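Local coordinates for protein 3-carboxy-cis,cis-muconate cycloisomerase (Acinetobacter calcoaceticus, PDB 1Q5N) that belongs, as a cycloisomerase, to the fumarase/aspartase-like lyase superfamily of largely helical enzymes, and assembles from four chains, at residues Lys178-Leu181 against Asp182-Asn185. Sequence-based numbering, arbitrary orientation.
Sequences KRDL and DRIN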
loop_
_atom_site.group_PDB
_atom_site.type_symbol
_atom_site.label_atom_id
_atom_site.label_comp_id
_atom_site.label_asym_id
_atom_site.label_seq_id
_atom_site.Cartn_x
_atom_site.Cartn_y
_atom_site.Cartn_z
ATOM N N LYS A 178 7.402 20.686 15.513
ATOM C CA LYS A 178 8.495 20.571 16.447
ATOM C C LYS A 178 8.826 19.096 16.680
ATOM O O LYS A 178 9.989 18.740 16.731
ATOM C CB LYS A 178 8.159 21.345 17.743
ATOM C CG LYS A 178 8.181 20.581 19.008
ATOM C CD LYS A 178 9.529 20.522 19.679
ATOM C CE LYS A 178 9.362 19.588 20.889
ATOM N NZ LYS A 178 10.671 19.260 21.567
ATOM N N ARG A 179 7.828 18.223 16.792
ATOM C CA ARG A 179 8.146 16.795 16.972
ATOM C C ARG A 179 8.876 16.231 15.707
ATOM O O ARG A 179 9.698 15.307 15.802
ATOM C CB ARG A 179 6.876 15.992 17.294
ATOM C CG ARG A 179 6.319 16.274 18.645
ATOM C CD ARG A 179 5.194 15.295 18.975
ATOM N NE ARG A 179 3.997 15.446 18.116
ATOM C CZ ARG A 179 3.089 16.427 18.225
ATOM N NH1 ARG A 179 3.219 17.373 19.144
ATOM N NH2 ARG A 179 2.016 16.443 17.452
ATOM N N ASP A 180 8.598 16.803 14.538
ATOM C CA ASP A 180 9.282 16.387 13.336
ATOM C C ASP A 180 10.759 16.808 13.382
ATOM O O ASP A 180 11.643 16.066 12.930
ATOM C CB ASP A 180 8.646 17.000 12.097
ATOM C CG ASP A 180 7.281 16.410 11.795
ATOM O OD1 ASP A 180 7.044 15.227 12.149
ATOM O OD2 ASP A 180 6.451 17.128 11.186
ATOM N N LEU A 181 11.007 18.015 13.876
ATOM C CA LEU A 181 12.366 18.510 14.025
ATOM C C LEU A 181 13.128 17.559 14.995
ATOM O O LEU A 181 14.273 17.220 14.762
ATOM C CB LEU A 181 12.336 19.929 14.583
ATOM C CG LEU A 181 12.647 21.118 13.683
ATOM C CD1 LEU A 181 12.757 20.816 12.217
ATOM C CD2 LEU A 181 11.578 22.128 13.962
ATOM N N ASP A 182 12.473 17.099 16.048
ATOM C CA ASP A 182 13.126 16.204 16.963
ATOM C C ASP A 182 13.444 14.854 16.290
ATOM O O ASP A 182 14.525 14.264 16.502
ATOM C CB ASP A 182 12.254 15.942 18.191
ATOM C CG ASP A 182 12.091 17.182 19.117
ATOM O OD1 ASP A 182 12.855 18.174 18.998
ATOM O OD2 ASP A 182 11.181 17.137 19.987
ATOM N N ARG A 183 12.488 14.348 15.513
ATOM C CA ARG A 183 12.685 13.072 14.839
ATOM C C ARG A 183 13.851 13.135 13.861
ATOM O O ARG A 183 14.671 12.222 13.818
ATOM C CB ARG A 183 11.434 12.675 14.076
ATOM C CG ARG A 183 10.335 12.182 14.966
ATOM C CD ARG A 183 9.071 11.885 14.131
ATOM N NE ARG A 183 7.980 11.576 15.043
ATOM C CZ ARG A 183 6.892 12.335 15.182
ATOM N NH1 ARG A 183 6.741 13.449 14.455
ATOM N NH2 ARG A 183 5.971 11.985 16.078
ATOM N N ILE A 184 13.915 14.220 13.100
ATOM C CA ILE A 184 14.992 14.396 12.136
ATOM C C ILE A 184 16.366 14.408 12.867
ATOM O O ILE A 184 17.281 13.694 12.469
ATOM C CB ILE A 184 14.818 15.704 11.332
ATOM C CG1 ILE A 184 13.680 15.529 10.329
ATOM C CG2 ILE A 184 16.144 16.094 10.663
ATOM C CD1 ILE A 184 13.399 16.716 9.465
ATOM N N ASN A 185 16.484 15.171 13.955
ATOM C CA ASN A 185 17.757 15.235 14.645
ATOM C C ASN A 185 18.137 13.909 15.263
ATOM O O ASN A 185 19.311 13.564 15.266
ATOM C CB ASN A 185 17.769 16.342 15.728
ATOM C CG ASN A 185 17.871 17.741 15.116
ATOM O OD1 ASN A 185 18.652 17.975 14.175
ATOM N ND2 ASN A 185 17.074 18.675 15.639
#
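Lys178 and Asp182, one turn apart on helix 166-191, form an i to i+4 salt bridge, Lys178 NZ lying 2.7 Å from Asp182 OD2 on that oxygen's syn side. The lysine leaves the backbone away from its partner, and a bend at chi2 (88°) lets its end come back across to the carboxylate. Partial exposure suits both charges; lysine's length spans the turn and the short carboxylate receives it.

A second salt bridge spans three residues. NH1 of Arg183 reaches OD1 of Asp180 at 2.9 Å; the oxygen lies in the guanidinium plane at its edge, but the bond is weak and bent (122°), with the two flat groups 51° apart. Buried Asp180 offers its other oxygen, weakly, to Asn250.

Four successive i to i+4 backbone bonds tie the turns together, from Asp182 N to Lys178 O through Asn185 N to Leu181 O at 3.1 Å. Apolar Leu181 and Ile184 suit the buried sides, packing on helix 110-146, while Ile184 also meets helix 235-261.

Arg179 NE lies 4.5 Å from Arg183 NH2, and both bind Asp235 of the second subunit, whose Glu239 also pairs with Arg183. Those acids probably offset the like charges; with several N-H groups, Arg183 joins weak intrahelical pairing to subunit association.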